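One contact in two related proteins. Structure 1 is heroin esterase from Rhodococcus sp., which probably hydrolyses ester bonds of heroin, releasing the acetyl groups from the morphine skeleton: PDB 1LZK (chain A, 1.45 Å), residues 84-89 and 118-123. Structure 2 is vibralactone Cyclase from Boreostereum vibrans: PDB 6KD0 (chain B, 1.80 Å), residues 100-105 and 134-139. Structure 2 is superposed on structure 1 by the backbone atoms of these residues (RMSD 0.37 Å); each is numbered along its deposited sequence.

Structure 1 (1LZK); sequences WIHGGG and YRLAPE. With CAC (cacodylate ion), chain C.
Tyr118 lies against His86 where the loop after strand 79-85, carrying an HGGG sequence as in hormone-sensitive lipase-like members of the alpha/beta hydrolase fold, passes the loop after the neighbouring parallel strand 112-116. From CB, with CG between the backbone N and the carbonyl carbon (chi1 60°), the tyrosine reaches across. Its CD2 and CE2 meet CG2 of Ile85, whose branched chain puts a methyl 3.4 Å from CE2; CZ passes CE1 of His86; and OH donates to the backbone O of His86, 2.7 Å away and above the carbonyl plane. Tyrosine thus joins this hydroxyl to a ring for the offset stack, centroids 4.3 Å apart and planes at 16°. Imidazole suits because ND1 donates to Gly87 O at 2.6 Å, fixing the ring's rotation, and NE2 shares water 1 with Tyr118 O. Gly87 has no side chain. Gly88 N and Gly89 N donate to cacodylate O2, consistent with an oxyanion hole; a CB on Gly88 would jam against the preceding carbonyl O, whereas at Gly89 positive phi favours glycine. The methyl of Ala121 is buried.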
loop_
_atom_site.group_PDB
_atom_site.type_symbol
_atom_site.label_atom_id
_atom_site.label_comp_id
_atom_site.label_asym_id
_atom_site.label_seq_id
_atom_site.Cartn_x
_atom_site.Cartn_y
_atom_site.Cartn_z
ATOM N N TRP A 84 -3.305 -4.158 6.230
ATOM C CA TRP A 84 -3.412 -3.161 5.204
ATOM C C TRP A 84 -2.642 -1.907 5.593
ATOM O O TRP A 84 -2.711 -1.451 6.731
ATOM C CB TRP A 84 -4.896 -2.775 4.928
ATOM C CG TRP A 84 -4.946 -1.812 3.770
ATOM C CD1 TRP A 84 -5.218 -0.469 3.842
ATOM C CD2 TRP A 84 -4.699 -2.111 2.400
ATOM N NE1 TRP A 84 -5.156 0.046 2.586
ATOM C CE2 TRP A 84 -4.845 -0.917 1.672
ATOM C CE3 TRP A 84 -4.374 -3.278 1.696
ATOM C CZ2 TRP A 84 -4.677 -0.826 0.282
ATOM C CZ3 TRP A 84 -4.210 -3.202 0.318
ATOM C CH2 TRP A 84 -4.365 -1.986 -0.375
ATOM N N ILE A 85 -1.979 -1.335 4.611
ATOM C CA ILE A 85 -1.103 -0.187 4.849
ATOM C C ILE A 85 -1.407 0.892 3.823
ATOM O O ILE A 85 -1.239 0.724 2.612
ATOM C CB ILE A 85 0.378 -0.637 4.768
ATOM C CG1 ILE A 85 0.708 -1.847 5.658
ATOM C CG2 ILE A 85 1.305 0.528 5.108
ATOM C CD1 ILE A 85 2.037 -2.502 5.344
ATOM N N HIS A 86 -1.864 2.055 4.327
ATOM C CA HIS A 86 -2.265 3.132 3.464
ATOM C C HIS A 86 -1.077 3.840 2.794
ATOM O O HIS A 86 0.066 3.705 3.221
ATOM C CB HIS A 86 -3.020 4.211 4.263
ATOM C CG HIS A 86 -2.181 5.075 5.148
ATOM N ND1 HIS A 86 -1.488 6.196 4.712
ATOM C CD2 HIS A 86 -1.938 4.991 6.495
ATOM C CE1 HIS A 86 -0.857 6.739 5.728
ATOM N NE2 HIS A 86 -1.118 6.043 6.823
ATOM N N GLY A 87 -1.409 4.589 1.739
ATOM C CA GLY A 87 -0.332 5.305 1.035
ATOM C C GLY A 87 -0.300 6.777 1.399
ATOM O O GLY A 87 -0.887 7.234 2.398
ATOM N N GLY A 88 0.408 7.550 0.585
ATOM C CA GLY A 88 0.687 8.953 0.906
ATOM C C GLY A 88 2.149 9.288 0.842
ATOM O O GLY A 88 2.633 10.227 1.530
ATOM N N GLY A 89 2.951 8.601 0.047
ATOM C CA GLY A 89 4.329 8.939 -0.244
ATOM C C GLY A 89 5.248 8.942 0.967
ATOM O O GLY A 89 6.326 9.545 0.922
ATOM N N TYR A 118 0.768 3.684 10.840
ATOM C CA TYR A 118 2.219 3.823 10.999
ATOM C C TYR A 118 2.604 5.278 11.134
ATOM O O TYR A 118 1.877 6.217 10.746
ATOM C CB TYR A 118 2.904 3.183 9.801
ATOM C CG TYR A 118 2.594 3.733 8.438
ATOM C CD1 TYR A 118 3.303 4.809 7.914
ATOM C CD2 TYR A 118 1.580 3.181 7.667
ATOM C CE1 TYR A 118 3.039 5.342 6.647
ATOM C CE2 TYR A 118 1.310 3.682 6.396
ATOM C CZ TYR A 118 2.014 4.768 5.901
ATOM O OH TYR A 118 1.737 5.235 4.632
ATOM N N ARG A 119 3.782 5.520 11.717
ATOM C CA ARG A 119 4.255 6.888 11.851
ATOM C C ARG A 119 4.717 7.468 10.532
ATOM O O ARG A 119 5.358 6.764 9.745
ATOM C CB ARG A 119 5.461 6.891 12.831
ATOM C CG ARG A 119 4.995 6.664 14.275
ATOM C CD ARG A 119 6.225 6.501 15.179
ATOM N NE ARG A 119 6.902 5.256 14.791
ATOM C CZ ARG A 119 8.083 4.853 15.198
ATOM N NH1 ARG A 119 8.746 5.628 16.047
ATOM N NH2 ARG A 119 8.625 3.706 14.780
ATOM N N LEU A 120 4.435 8.756 10.281
ATOM C CA LEU A 120 4.832 9.386 9.040
ATOM C C LEU A 120 6.215 10.006 9.034
ATOM O O LEU A 120 6.693 10.515 10.057
ATOM C CB LEU A 120 3.830 10.517 8.685
ATOM C CG LEU A 120 2.382 10.071 8.472
ATOM C CD1 LEU A 120 1.585 11.308 8.086
ATOM C CD2 LEU A 120 2.253 8.970 7.418
ATOM N N ALA A 121 6.879 9.995 7.884
ATOM C CA ALA A 121 8.095 10.778 7.631
ATOM C C ALA A 121 7.715 12.189 7.259
ATOM O O ALA A 121 6.581 12.464 6.830
ATOM C CB ALA A 121 8.874 10.110 6.508
ATOM N N PRO A 122 8.600 13.166 7.343
ATOM C CA PRO A 122 9.967 13.025 7.819
ATOM C C PRO A 122 10.109 13.014 9.345
ATOM O O PRO A 122 11.217 12.772 9.863
ATOM C CB PRO A 122 10.623 14.302 7.270
ATOM C CG PRO A 122 9.507 15.296 7.221
ATOM C CD PRO A 122 8.233 14.533 6.913
ATOM N N GLU A 123 9.039 13.268 10.095
ATOM C CA GLU A 123 9.183 13.277 11.550
ATOM C C GLU A 123 9.729 11.943 12.069
ATOM O O GLU A 123 10.524 11.951 13.014
ATOM C CB GLU A 123 7.844 13.633 12.175
ATOM C CG GLU A 123 7.453 15.083 11.859
ATOM C CD GLU A 123 6.632 15.212 10.576
ATOM O OE1 GLU A 123 6.503 14.244 9.785
ATOM O OE2 GLU A 123 6.081 16.339 10.365
HETATM AS AS CAC C . 1.620 7.316 -3.151
HETATM O O2 CAC C . 1.898 6.857 -1.652
HETATM C C1 CAC C . 3.083 7.844 -4.094
HETATM C C2 CAC C . -0.104 7.979 -3.522
HETATM O O HOH W 1 -0.465 6.395 9.390
#

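Structure 2 (6KD0); sequences WVHCGG and YRLTPE.
Tyr134 packs on His102. Leaving CB with CG between the backbone N and the carbonyl carbon (chi1 61°), the tyrosine presents CD2 and CE2 to CG1 of Val101, whose branched chain puts a methyl 3.5 Å from CE2. CZ passes CE1 of His102, and OH donates to the backbone O of His102, 2.7 Å away and above the carbonyl plane. Tyrosine thus adds this hydroxyl to a ring for the offset stack, centroids 4.3 Å apart and planes at 9°. Imidazole again employs both nitrogens: ND1 donates to Cys103 O at 2.6 Å, fixing the ring's rotation, while NE2 shares water 2 with Tyr134 O. The CB of Cys103 points away from segment 134-139. Gly104 and Gly105 lie on the turn that in this family probably supplies oxyanion-hole amides, near the probable nucleophile Ser177; a CB on Gly104 would jam against the preceding carbonyl O, whereas at Gly105 positive phi favours glycine. The buried Thr137 donates through OG1 to water 4, 2.6 Å away, which donates to Gly105 O, bridging the loops.

Structure 1 against structure 2
The tyrosine OH to histidine O bond is kept, Tyr118(A) OH to His86(A) O and Tyr134(B) OH to His102(B) O, as is the bond from histidine ND1 to the following carbonyl, His86(A) ND1 to Gly87(A) O and His102(B) ND1 to Cys103(B) O. Water 1 and water 2 also occupy the same place. At Ala121(A) against Thr137(B) the CB atoms coincide, but OG1 and CG2 of Thr137(B) have no counterpart in Ala121(A). The hydroxyl adds a polar link, through the modelled water 4 to Gly105(B) O, that a methyl group cannot make. In the packing, Ile85(A) and Val101(B) both press a methyl on the tyrosine: CG2 of Ile85(A) and CG1 of Val101(B) are 0.5 Å apart after superposition. The other branches, CG1 of Ile85(A) and CG2 of Val101(B), lie 0.8 Å apart, and CD1 of Ile85(A) goes beyond them without a counterpart, so valine keeps the touch on the ring with a shorter second branch. His86(A), Tyr118(A) and Leu120(A) and their counterparts keep their place, and the CA atoms that can be compared coincide within the error. Finally, Cys103(B) adds CB and SG, which have no counterpart at Gly87(A) and reach nothing of the other segment.

Structure 2 (6KD0)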
loop_
_atom_site.group_PDB
_atom_site.type_symbol
_atom_site.label_atom_id
_atom_site.label_comp_id
_atom_site.label_asym_id
_atom_site.label_seq_id
_atom_site.Cartn_x
_atom_site.Cartn_y
_atom_site.Cartn_z
ATOM N N TRP B 100 -4.037 -4.155 5.897
ATOM C CA TRP B 100 -4.009 -3.137 4.852
ATOM C C TRP B 100 -3.097 -1.987 5.259
ATOM O O TRP B 100 -3.203 -1.469 6.383
ATOM C CB TRP B 100 -5.431 -2.625 4.565
ATOM C CG TRP B 100 -5.416 -1.456 3.656
ATOM C CD1 TRP B 100 -5.282 -0.136 4.015
ATOM C CD2 TRP B 100 -5.451 -1.482 2.223
ATOM N NE1 TRP B 100 -5.263 0.654 2.890
ATOM C CE2 TRP B 100 -5.373 -0.144 1.780
ATOM C CE3 TRP B 100 -5.571 -2.504 1.272
ATOM C CZ2 TRP B 100 -5.401 0.198 0.426
ATOM C CZ3 TRP B 100 -5.591 -2.157 -0.077
ATOM C CH2 TRP B 100 -5.504 -0.816 -0.481
ATOM N N VAL B 101 -2.206 -1.579 4.347
ATOM C CA VAL B 101 -1.243 -0.505 4.598
ATOM C C VAL B 101 -1.531 0.658 3.652
ATOM O O VAL B 101 -1.309 0.563 2.429
ATOM C CB VAL B 101 0.202 -0.982 4.438
ATOM C CG1 VAL B 101 1.162 0.054 5.057
ATOM C CG2 VAL B 101 0.364 -2.345 5.070
ATOM N N HIS B 102 -1.923 1.794 4.237
ATOM C CA HIS B 102 -2.378 2.950 3.473
ATOM C C HIS B 102 -1.225 3.673 2.766
ATOM O O HIS B 102 -0.041 3.501 3.082
ATOM C CB HIS B 102 -3.128 3.926 4.401
ATOM C CG HIS B 102 -2.228 4.684 5.325
ATOM N ND1 HIS B 102 -1.436 5.730 4.902
ATOM C CD2 HIS B 102 -2.003 4.557 6.656
ATOM C CE1 HIS B 102 -0.739 6.197 5.925
ATOM N NE2 HIS B 102 -1.069 5.503 7.003
ATOM N N CYS B 103 -1.604 4.541 1.833
ATOM C CA CYS B 103 -0.681 5.277 0.984
ATOM C C CYS B 103 -0.236 6.580 1.645
ATOM O O CYS B 103 -0.617 6.913 2.779
ATOM C CB CYS B 103 -1.332 5.593 -0.356
ATOM S SG CYS B 103 -2.479 7.014 -0.248
ATOM N N GLY B 104 0.565 7.338 0.896
ATOM C CA GLY B 104 0.852 8.709 1.263
ATOM C C GLY B 104 2.297 9.131 1.130
ATOM O O GLY B 104 2.696 10.102 1.784
ATOM N N GLY B 105 3.089 8.436 0.303
ATOM C CA GLY B 105 4.479 8.842 0.100
ATOM C C GLY B 105 5.348 8.734 1.340
ATOM O O GLY B 105 6.425 9.348 1.384
ATOM N N TYR B 134 0.809 3.952 10.889
ATOM C CA TYR B 134 2.260 3.913 11.000
ATOM C C TYR B 134 2.831 5.329 11.000
ATOM O O TYR B 134 2.250 6.264 10.438
ATOM C CB TYR B 134 2.864 3.066 9.868
ATOM C CG TYR B 134 2.605 3.538 8.444
ATOM C CD1 TYR B 134 3.386 4.535 7.855
ATOM C CD2 TYR B 134 1.596 2.950 7.675
ATOM C CE1 TYR B 134 3.148 4.959 6.533
ATOM C CE2 TYR B 134 1.358 3.347 6.353
ATOM C CZ TYR B 134 2.140 4.354 5.792
ATOM O OH TYR B 134 1.901 4.750 4.503
ATOM N N ARG B 135 3.984 5.497 11.644
ATOM C CA ARG B 135 4.541 6.838 11.788
ATOM C C ARG B 135 4.986 7.404 10.439
ATOM O O ARG B 135 5.483 6.678 9.570
ATOM C CB ARG B 135 5.693 6.823 12.795
ATOM C CG ARG B 135 5.205 7.092 14.212
ATOM C CD ARG B 135 6.320 6.918 15.233
ATOM N NE ARG B 135 6.633 5.511 15.449
ATOM C CZ ARG B 135 7.547 5.060 16.305
ATOM N NH1 ARG B 135 8.264 5.910 17.045
ATOM N NH2 ARG B 135 7.753 3.756 16.425
ATOM N N LEU B 136 4.788 8.710 10.264
ATOM C CA LEU B 136 5.041 9.400 9.005
ATOM C C LEU B 136 6.403 10.071 8.980
ATOM O O LEU B 136 6.931 10.498 10.012
ATOM C CB LEU B 136 3.979 10.473 8.751
ATOM C CG LEU B 136 2.543 9.928 8.715
ATOM C CD1 LEU B 136 1.559 11.067 8.499
ATOM C CD2 LEU B 136 2.422 8.872 7.636
ATOM N N THR B 137 6.953 10.182 7.767
ATOM C CA THR B 137 8.091 11.039 7.501
ATOM C C THR B 137 7.608 12.478 7.318
ATOM O O THR B 137 6.428 12.715 7.071
ATOM C CB THR B 137 8.824 10.571 6.238
ATOM O OG1 THR B 137 7.940 10.698 5.114
ATOM C CG2 THR B 137 9.282 9.112 6.382
ATOM N N PRO B 138 8.506 13.472 7.430
ATOM C CA PRO B 138 9.911 13.391 7.831
ATOM C C PRO B 138 10.121 13.350 9.333
ATOM O O PRO B 138 11.257 13.172 9.755
ATOM C CB PRO B 138 10.507 14.672 7.251
ATOM C CG PRO B 138 9.382 15.668 7.318
ATOM C CD PRO B 138 8.114 14.848 7.059
ATOM N N GLU B 139 9.054 13.546 10.113
ATOM C CA GLU B 139 9.179 13.544 11.573
ATOM C C GLU B 139 9.823 12.257 12.086
ATOM O O GLU B 139 10.610 12.288 13.042
ATOM C CB GLU B 139 7.812 13.761 12.221
ATOM C CG GLU B 139 7.241 15.160 12.017
ATOM C CD GLU B 139 6.431 15.305 10.740
ATOM O OE1 GLU B 139 6.370 14.344 9.933
ATOM O OE2 GLU B 139 5.845 16.396 10.540
HETATM O O HOH W 2 -0.162 6.595 9.443
HETATM O O HOH W 3 2.371 7.464 3.832
HETATM O O HOH W 4 8.520 10.559 2.545
#